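Side-chain contacts in peroxisomal catalase A (Saccharomyces cerevisiae, PDB 1A4E), which probably breaks down hydrogen peroxide from peroxisomal oxidases into water and oxygen, using a heme group in each subunit of a homotetramer: residues G102-V107 with K235-N240; V179-S184 with R433-V438; N448-I453 with S480-K485. All blocks are in the same frame, centred on the assembly; numbering follows the deposited sequence.

In the fold
Along the chain, contact 1 (102-107 with 235-240) and contact 2 (179-184 with 433-438) interleave, whereas contact 3 (448-453 with 480-485) opens after both have closed. Contact 1 ties the loop between strands 87-95 and 112-119 of the antiparallel sheet to helix 230-239, away from the annotated sites. Contact 2 joins helix 176-182 to helix 430-440, linking the main catalase region to the C-terminal helices, and contact 3 packs two of those helices, 445-457 and 477-487, on each other. The centres of contacts 2 and 3 are about 12 Å apart and the two touch through Phe-183, Leu-449, Ile-453 and Asn-452; contact 1 lies about 24 Å from either centre.

Contact 1. Residues G102-V107 with K235-N240; sequences GSADTV and KIAGSN
Ala-104 and Ala-237 supply the apolar part of this contact, meeting methyl to methyl with their CB atoms 3.8 Å apart. Two such short side chains let the backbones come close, and their CA atoms are separated by just 5.3 Å. Thr-106 adds a second apolar touch: its CG2 reaches CG2 of Ile-236 at 3.9 Å, the two side chains crossing at about a right angle. Ile-236, branched at CB, presents a broad flank to the threonine, and both residues also touch Leu-228 and Tyr-243.

The loop that carries residues 102-107 connects strands 87-95 and 112-119 of the antiparallel sheet of the catalase fold, and here it lies against the last turn of helix 230-239. At Asn-240 the chain turns out of the helix, and a water reaches its carbonyl.

Polar matching is made at this helix end. With chi1 at 59°, OG1 of Thr-106 sits between its own backbone N and carbonyl carbon and faces the helix, where it hydrogen-bonds to O of Ala-233. The same OG1 lies 3.3 Å from N of Ala-237, but the angle is too poor for a hydrogen bond. Threonine suits this place because one branch serves a helix carbonyl while the other packs on isoleucine.

The water molecule makes the remaining link. It accepts from N of Thr-106 at 3.1 Å and donates to O of Asn-240 at 2.9 Å, so that one backbone group from each segment is satisfied through it. In Asp-105, the residue before Thr-106, each carboxylate oxygen has its own hydrogen-bond partner, OD1 with NE2 of His-58 and OD2 with N of Gln-245.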
loop_
_atom_site.group_PDB
_atom_site.type_symbol
_atom_site.label_atom_id
_atom_site.label_comp_id
_atom_site.label_asym_id
_atom_site.label_seq_id
_atom_site.Cartn_x
_atom_site.Cartn_y
_atom_site.Cartn_z
ATOM N N GLY B 102 13.527 -9.155 -14.626
ATOM C CA GLY B 102 13.729 -10.283 -15.529
ATOM C C GLY B 102 15.018 -10.247 -16.334
ATOM O O GLY B 102 15.288 -11.194 -17.075
ATOM N N SER B 103 15.823 -9.180 -16.206
ATOM C CA SER B 103 17.004 -9.004 -17.032
ATOM C C SER B 103 18.093 -10.033 -16.789
ATOM O O SER B 103 18.080 -10.744 -15.785
ATOM C CB SER B 103 17.544 -7.601 -16.810
ATOM O OG SER B 103 17.936 -7.390 -15.462
ATOM N N ALA B 104 19.019 -10.106 -17.751
ATOM C CA ALA B 104 20.103 -11.073 -17.737
ATOM C C ALA B 104 21.232 -10.821 -16.766
ATOM O O ALA B 104 21.535 -9.698 -16.383
ATOM C CB ALA B 104 20.731 -11.176 -19.104
ATOM N N ASP B 105 21.871 -11.916 -16.377
ATOM C CA ASP B 105 23.005 -11.874 -15.473
ATOM C C ASP B 105 24.295 -11.325 -16.035
ATOM O O ASP B 105 25.029 -10.620 -15.342
ATOM C CB ASP B 105 23.297 -13.270 -14.949
ATOM C CG ASP B 105 22.442 -13.684 -13.769
ATOM O OD1 ASP B 105 21.790 -12.841 -13.160
ATOM O OD2 ASP B 105 22.447 -14.862 -13.441
ATOM N N THR B 106 24.579 -11.677 -17.292
ATOM C CA THR B 106 25.831 -11.288 -17.919
ATOM C C THR B 106 25.695 -10.078 -18.839
ATOM O O THR B 106 25.838 -10.163 -20.059
ATOM C CB THR B 106 26.415 -12.535 -18.677
ATOM O OG1 THR B 106 25.461 -12.952 -19.644
ATOM C CG2 THR B 106 26.743 -13.686 -17.731
ATOM N N VAL B 107 25.335 -8.939 -18.238
ATOM C CA VAL B 107 25.294 -7.659 -18.944
ATOM C C VAL B 107 26.421 -6.783 -18.398
ATOM O O VAL B 107 27.054 -7.133 -17.401
ATOM C CB VAL B 107 23.953 -6.871 -18.745
ATOM C CG1 VAL B 107 22.834 -7.643 -19.414
ATOM C CG2 VAL B 107 23.677 -6.624 -17.262
ATOM N N LYS B 235 26.230 -13.436 -25.695
ATOM C CA LYS B 235 25.772 -14.774 -26.066
ATOM C C LYS B 235 25.133 -15.523 -24.908
ATOM O O LYS B 235 24.094 -16.163 -25.085
ATOM C CB LYS B 235 26.924 -15.616 -26.590
ATOM C CG LYS B 235 27.240 -15.256 -28.022
ATOM C CD LYS B 235 28.535 -15.928 -28.449
ATOM C CE LYS B 235 28.810 -15.685 -29.932
ATOM N NZ LYS B 235 30.110 -16.221 -30.289
ATOM N N ILE B 236 25.736 -15.428 -23.714
ATOM C CA ILE B 236 25.184 -16.061 -22.525
ATOM C C ILE B 236 23.917 -15.323 -22.077
ATOM O O ILE B 236 23.010 -15.954 -21.544
ATOM C CB ILE B 236 26.266 -16.072 -21.406
ATOM C CG1 ILE B 236 27.438 -16.953 -21.821
ATOM C CG2 ILE B 236 25.689 -16.637 -20.126
ATOM C CD1 ILE B 236 28.624 -16.948 -20.830
ATOM N N ALA B 237 23.770 -14.014 -22.316
ATOM C CA ALA B 237 22.560 -13.293 -21.936
ATOM C C ALA B 237 21.296 -13.777 -22.656
ATOM O O ALA B 237 20.180 -13.628 -22.144
ATOM C CB ALA B 237 22.754 -11.818 -22.224
ATOM N N GLY B 238 21.460 -14.381 -23.843
ATOM C CA GLY B 238 20.341 -14.925 -24.595
ATOM C C GLY B 238 20.119 -16.399 -24.301
ATOM O O GLY B 238 18.992 -16.867 -24.142
ATOM N N SER B 239 21.231 -17.126 -24.223
ATOM C CA SER B 239 21.262 -18.559 -23.974
ATOM C C SER B 239 20.855 -18.987 -22.561
ATOM O O SER B 239 20.155 -19.977 -22.352
ATOM C CB SER B 239 22.681 -18.995 -24.313
ATOM O OG SER B 239 22.967 -20.336 -23.968
ATOM N N ASN B 240 21.316 -18.218 -21.575
ATOM C CA ASN B 240 21.071 -18.475 -20.169
ATOM C C ASN B 240 21.085 -17.159 -19.385
ATOM O O ASN B 240 22.120 -16.756 -18.845
ATOM C CB ASN B 240 22.145 -19.436 -19.640
ATOM C CG ASN B 240 21.936 -19.908 -18.207
ATOM O OD1 ASN B 240 21.022 -19.501 -17.485
ATOM N ND2 ASN B 240 22.810 -20.802 -17.755
HETATM O O HOH W 1 23.124 -14.103 -18.511
#

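Contact 2. Residues V179-S184 with R433-V438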
loop_
_atom_site.group_PDB
_atom_site.type_symbol
_atom_site.label_atom_id
_atom_site.label_comp_id
_atom_site.label_asym_id
_atom_site.label_seq_id
_atom_site.Cartn_x
_atom_site.Cartn_y
_atom_site.Cartn_z
ATOM N N VAL B 179 33.639 5.192 -15.226
ATOM C CA VAL B 179 33.285 4.785 -16.583
ATOM C C VAL B 179 34.394 3.919 -17.172
ATOM O O VAL B 179 34.099 2.958 -17.882
ATOM C CB VAL B 179 33.036 6.052 -17.424
ATOM C CG1 VAL B 179 32.775 5.714 -18.879
ATOM C CG2 VAL B 179 31.801 6.753 -16.880
ATOM N N MET B 180 35.657 4.216 -16.818
ATOM C CA MET B 180 36.812 3.439 -17.234
ATOM C C MET B 180 36.750 2.013 -16.708
ATOM O O MET B 180 37.014 1.062 -17.445
ATOM C CB MET B 180 38.095 4.079 -16.723
ATOM C CG MET B 180 38.527 5.362 -17.417
ATOM S SD MET B 180 39.105 5.066 -19.100
ATOM C CE MET B 180 40.686 4.428 -18.633
ATOM N N ILE B 181 36.390 1.862 -15.422
ATOM C CA ILE B 181 36.250 0.546 -14.804
ATOM C C ILE B 181 35.054 -0.209 -15.389
ATOM O O ILE B 181 35.172 -1.393 -15.693
ATOM C CB ILE B 181 36.094 0.714 -13.269
ATOM C CG1 ILE B 181 37.358 1.328 -12.691
ATOM C CG2 ILE B 181 35.860 -0.643 -12.603
ATOM C CD1 ILE B 181 37.178 1.801 -11.243
ATOM N N LEU B 182 33.927 0.489 -15.608
ATOM C CA LEU B 182 32.699 -0.092 -16.127
ATOM C C LEU B 182 32.891 -0.718 -17.500
ATOM O O LEU B 182 32.461 -1.844 -17.743
ATOM C CB LEU B 182 31.619 0.997 -16.200
ATOM C CG LEU B 182 30.268 0.643 -16.818
ATOM C CD1 LEU B 182 29.541 -0.331 -15.924
ATOM C CD2 LEU B 182 29.448 1.893 -17.004
ATOM N N PHE B 183 33.577 0.009 -18.384
ATOM C CA PHE B 183 33.787 -0.470 -19.734
ATOM C C PHE B 183 35.002 -1.345 -19.950
ATOM O O PHE B 183 35.286 -1.746 -21.078
ATOM C CB PHE B 183 33.822 0.726 -20.664
ATOM C CG PHE B 183 32.416 1.203 -21.003
ATOM C CD1 PHE B 183 31.710 0.597 -22.045
ATOM C CD2 PHE B 183 31.829 2.233 -20.266
ATOM C CE1 PHE B 183 30.416 1.024 -22.347
ATOM C CE2 PHE B 183 30.532 2.654 -20.576
ATOM C CZ PHE B 183 29.825 2.052 -21.613
ATOM N N SER B 184 35.738 -1.666 -18.883
ATOM C CA SER B 184 36.782 -2.669 -18.998
ATOM C C SER B 184 36.089 -4.030 -18.882
ATOM O O SER B 184 34.871 -4.088 -18.668
ATOM C CB SER B 184 37.802 -2.501 -17.880
ATOM O OG SER B 184 37.297 -2.865 -16.604
ATOM N N ARG B 433 43.460 7.947 -15.586
ATOM C CA ARG B 433 44.619 7.762 -16.439
ATOM C C ARG B 433 45.612 6.742 -15.886
ATOM O O ARG B 433 46.146 5.942 -16.657
ATOM C CB ARG B 433 45.289 9.107 -16.633
ATOM C CG ARG B 433 46.265 9.090 -17.791
ATOM C CD ARG B 433 46.898 10.451 -17.916
ATOM N NE ARG B 433 45.892 11.465 -18.155
ATOM C CZ ARG B 433 45.880 12.603 -17.471
ATOM N NH1 ARG B 433 46.784 12.877 -16.527
ATOM N NH2 ARG B 433 44.933 13.482 -17.754
ATOM N N ASN B 434 45.865 6.720 -14.574
ATOM C CA ASN B 434 46.771 5.703 -14.025
ATOM C C ASN B 434 46.100 4.327 -14.064
ATOM O O ASN B 434 46.802 3.328 -14.114
ATOM C CB ASN B 434 47.128 6.048 -12.579
ATOM C CG ASN B 434 47.830 7.399 -12.443
ATOM O OD1 ASN B 434 48.901 7.596 -13.013
ATOM N ND2 ASN B 434 47.284 8.356 -11.714
ATOM N N LEU B 435 44.753 4.284 -14.104
ATOM C CA LEU B 435 44.012 3.033 -14.264
ATOM C C LEU B 435 44.226 2.530 -15.690
ATOM O O LEU B 435 44.388 1.324 -15.883
ATOM C CB LEU B 435 42.497 3.265 -13.986
ATOM C CG LEU B 435 41.393 2.173 -13.990
ATOM C CD1 LEU B 435 40.841 1.978 -15.391
ATOM C CD2 LEU B 435 41.955 0.877 -13.430
ATOM N N TYR B 436 44.251 3.441 -16.682
ATOM C CA TYR B 436 44.506 3.082 -18.070
ATOM C C TYR B 436 45.897 2.466 -18.228
ATOM O O TYR B 436 46.063 1.480 -18.949
ATOM C CB TYR B 436 44.391 4.324 -18.965
ATOM C CG TYR B 436 44.501 3.994 -20.451
ATOM C CD1 TYR B 436 43.608 3.087 -21.031
ATOM C CD2 TYR B 436 45.495 4.590 -21.234
ATOM C CE1 TYR B 436 43.704 2.772 -22.386
ATOM C CE2 TYR B 436 45.595 4.276 -22.591
ATOM C CZ TYR B 436 44.698 3.369 -23.153
ATOM O OH TYR B 436 44.779 3.070 -24.494
ATOM N N ARG B 437 46.887 3.026 -17.518
ATOM C CA ARG B 437 48.248 2.509 -17.513
ATOM C C ARG B 437 48.336 1.142 -16.842
ATOM O O ARG B 437 49.093 0.291 -17.311
ATOM C CB ARG B 437 49.169 3.491 -16.797
ATOM C CG ARG B 437 49.271 4.792 -17.571
ATOM C CD ARG B 437 50.055 5.818 -16.785
ATOM N NE ARG B 437 50.044 7.097 -17.476
ATOM C CZ ARG B 437 50.142 8.262 -16.822
ATOM N NH1 ARG B 437 50.254 8.323 -15.493
ATOM N NH2 ARG B 437 50.124 9.397 -17.518
ATOM N N VAL B 438 47.547 0.904 -15.774
ATOM C CA VAL B 438 47.500 -0.392 -15.093
ATOM C C VAL B 438 46.859 -1.422 -16.020
ATOM O O VAL B 438 47.204 -2.604 -15.969
ATOM C CB VAL B 438 46.694 -0.270 -13.760
ATOM C CG1 VAL B 438 46.483 -1.613 -13.065
ATOM C CG2 VAL B 438 47.518 0.564 -12.794
#
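Met-180 reaches from helix 176-182 to Leu-435 and Tyr-436 on helix 430-440, in a helix-to-helix packing that joins the main catalase region to the C-terminal helices. Its chi1 of -73° starts CG beside the backbone N, and the chain then bends at both chi2 and chi3. This curled shape brings the terminal methyl CE to within 3.7 Å of CB of Tyr-436, near the root of the tyrosine and oblique to its ring. A flexible, unbranched thioether is well suited to such a path, since it can fold to the shape of its neighbours.

Leu-435 points toward helix 176-182 and extends its CG anti to the backbone N (chi1 -177°); chi2 then turns CD1 onto the methionine. CD1 comes to 3.7 Å from CB of Met-180 and also lies 4.1 Å from CE, touching the methionine at both its root and its end. Ile-181 adds a looser apolar touch, CG1 to CG of Leu-435, while its side chain also packs on Thr-131 and Val-133 and lies about 9 Å from that of the active-site Asn-129. Leu-449 of helix 445-457 touches both Met-180 and Tyr-436, and Phe-472 also touches Met-180.

Near Ser-184, O of Ile-181 accepts from both N and OG of that serine on the same face of its carbonyl plane; OG of Ser-184 is 2.7 Å from O of Ile-181 and lies 23° from that plane.

Contact 3. Residues N448-I453 with S480-K485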
loop_
_atom_site.group_PDB
_atom_site.type_symbol
_atom_site.label_atom_id
_atom_site.label_comp_id
_atom_site.label_asym_id
_atom_site.label_seq_id
_atom_site.Cartn_x
_atom_site.Cartn_y
_atom_site.Cartn_z
ATOM N N ASN B 448 40.437 -3.998 -25.637
ATOM C CA ASN B 448 39.100 -4.345 -25.188
ATOM C C ASN B 448 38.395 -3.155 -24.583
ATOM O O ASN B 448 37.214 -3.009 -24.860
ATOM C CB ASN B 448 39.139 -5.466 -24.156
ATOM C CG ASN B 448 39.396 -6.833 -24.773
ATOM O OD1 ASN B 448 39.402 -7.013 -25.988
ATOM N ND2 ASN B 448 39.611 -7.853 -23.952
ATOM N N LEU B 449 39.061 -2.274 -23.817
ATOM C CA LEU B 449 38.408 -1.083 -23.273
ATOM C C LEU B 449 37.862 -0.191 -24.386
ATOM O O LEU B 449 36.698 0.209 -24.354
ATOM C CB LEU B 449 39.389 -0.260 -22.425
ATOM C CG LEU B 449 38.893 1.073 -21.839
ATOM C CD1 LEU B 449 37.850 0.822 -20.769
ATOM C CD2 LEU B 449 40.040 1.823 -21.209
ATOM N N ALA B 450 38.705 0.060 -25.399
ATOM C CA ALA B 450 38.342 0.893 -26.530
ATOM C C ALA B 450 37.221 0.314 -27.370
ATOM O O ALA B 450 36.367 1.055 -27.851
ATOM C CB ALA B 450 39.544 1.094 -27.420
ATOM N N TYR B 451 37.224 -1.015 -27.521
ATOM C CA TYR B 451 36.193 -1.720 -28.261
ATOM C C TYR B 451 34.860 -1.700 -27.509
ATOM O O TYR B 451 33.824 -1.432 -28.118
ATOM C CB TYR B 451 36.655 -3.159 -28.501
ATOM C CG TYR B 451 35.614 -4.033 -29.192
ATOM C CD1 TYR B 451 35.378 -3.925 -30.569
ATOM C CD2 TYR B 451 34.875 -4.937 -28.423
ATOM C CE1 TYR B 451 34.403 -4.724 -31.169
ATOM C CE2 TYR B 451 33.899 -5.731 -29.020
ATOM C CZ TYR B 451 33.674 -5.621 -30.386
ATOM O OH TYR B 451 32.708 -6.417 -30.960
ATOM N N ASN B 452 34.896 -1.968 -26.191
ATOM C CA ASN B 452 33.713 -1.989 -25.334
ATOM C C ASN B 452 33.031 -0.633 -25.289
ATOM O O ASN B 452 31.804 -0.563 -25.298
ATOM C CB ASN B 452 34.088 -2.403 -23.906
ATOM C CG ASN B 452 34.585 -3.842 -23.787
ATOM O OD1 ASN B 452 34.383 -4.672 -24.672
ATOM N ND2 ASN B 452 35.277 -4.199 -22.707
ATOM N N ILE B 453 33.811 0.454 -25.287
ATOM C CA ILE B 453 33.228 1.784 -25.319
ATOM C C ILE B 453 32.730 2.060 -26.732
ATOM O O ILE B 453 31.618 2.543 -26.908
ATOM C CB ILE B 453 34.271 2.849 -24.914
ATOM C CG1 ILE B 453 34.844 2.544 -23.547
ATOM C CG2 ILE B 453 33.595 4.213 -24.840
ATOM C CD1 ILE B 453 36.067 3.385 -23.142
ATOM N N SER B 480 41.140 7.769 -27.113
ATOM C CA SER B 480 40.075 8.454 -27.821
ATOM C C SER B 480 40.012 8.102 -29.305
ATOM O O SER B 480 38.925 7.934 -29.862
ATOM C CB SER B 480 40.277 9.939 -27.639
ATOM O OG SER B 480 39.294 10.674 -28.344
ATOM N N GLU B 481 41.193 7.968 -29.931
ATOM C CA GLU B 481 41.315 7.599 -31.335
ATOM C C GLU B 481 40.818 6.185 -31.589
ATOM O O GLU B 481 40.151 5.934 -32.589
ATOM C CB GLU B 481 42.773 7.668 -31.811
ATOM C CG GLU B 481 43.435 9.046 -31.936
ATOM C CD GLU B 481 42.758 10.024 -32.891
ATOM O OE1 GLU B 481 42.323 9.631 -33.979
ATOM O OE2 GLU B 481 42.671 11.198 -32.536
ATOM N N ALA B 482 41.147 5.261 -30.680
ATOM C CA ALA B 482 40.720 3.876 -30.780
ATOM C C ALA B 482 39.214 3.700 -30.587
ATOM O O ALA B 482 38.613 2.840 -31.231
ATOM C CB ALA B 482 41.459 3.052 -29.738
ATOM N N ILE B 483 38.586 4.521 -29.730
ATOM C CA ILE B 483 37.141 4.487 -29.505
ATOM C C ILE B 483 36.432 4.978 -30.752
ATOM O O ILE B 483 35.448 4.371 -31.170
ATOM C CB ILE B 483 36.749 5.383 -28.294
ATOM C CG1 ILE B 483 37.278 4.742 -27.020
ATOM C CG2 ILE B 483 35.231 5.559 -28.198
ATOM C CD1 ILE B 483 37.251 5.711 -25.827
ATOM N N LYS B 484 36.948 6.069 -31.337
ATOM C CA LYS B 484 36.393 6.655 -32.551
ATOM C C LYS B 484 36.449 5.689 -33.737
ATOM O O LYS B 484 35.521 5.614 -34.544
ATOM C CB LYS B 484 37.165 7.937 -32.865
ATOM C CG LYS B 484 36.591 8.750 -34.031
ATOM C CD LYS B 484 37.561 9.808 -34.545
ATOM C CE LYS B 484 38.866 9.145 -35.001
ATOM N NZ LYS B 484 39.749 10.101 -35.638
ATOM N N LYS B 485 37.536 4.911 -33.806
ATOM C CA LYS B 485 37.748 3.912 -34.839
ATOM C C LYS B 485 36.766 2.744 -34.738
ATOM O O LYS B 485 36.333 2.212 -35.763
ATOM C CB LYS B 485 39.194 3.443 -34.718
ATOM C CG LYS B 485 39.654 2.361 -35.678
ATOM C CD LYS B 485 41.126 2.121 -35.402
ATOM C CE LYS B 485 41.615 0.861 -36.091
ATOM N NZ LYS B 485 43.031 0.696 -35.821
#
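Ile-453 and Ile-483 meet obliquely where helix 445-457 passes helix 477-487; one part of the contact is isoleucine on isoleucine, the other centres on Ala-450. Both isoleucines have CG1 beside the backbone N and CG2 anti to it, and both continue to CD1 in an extended form, with chi2 of 170° in Ile-453 and 166° in Ile-483. As the side chains cross, their CD1 methyls touch at 3.7 Å, and CD1 of Ile-483 also lies 4.1 Å from CG2 of Ile-453. The short branches meet as well, CG2 of Ile-453 lying 4.0 Å from CG2 of Ile-483, so each residue engages the other with both of its arms. Isoleucine fits here because its branching at CB offers two methyl groups at different distances from the backbone.

CB of Ala-450 points toward the opposing helix and meets CB of Ala-482 at 3.6 Å, methyl against methyl. CG1 of Ile-483 then runs alongside the backbone of Ala-450, 3.9 Å from its carbonyl O. With nothing beyond CB on Ala-450, the chains can approach until CA of Ala-450 and CA of Ile-483 are 4.8 Å apart.

The short helical segments lie 8.0 Å apart at their axes and cross at -46°, a close helix-helix packing within the C-terminal helical region of the catalase. Phe-472 touches both isoleucines and Phe-183 touches Ile-453, so helix 462-473 and contact 2 border the same apolar region.

NZ of Lys-484 forms a salt bridge with OE1 of Glu-481 within its own helix, and ND2 of Asn-452 hydrogen-bonds to O of Phe-183. With no directional bond across the two segments, their attachment depends on shape fit and the burial of methyl groups.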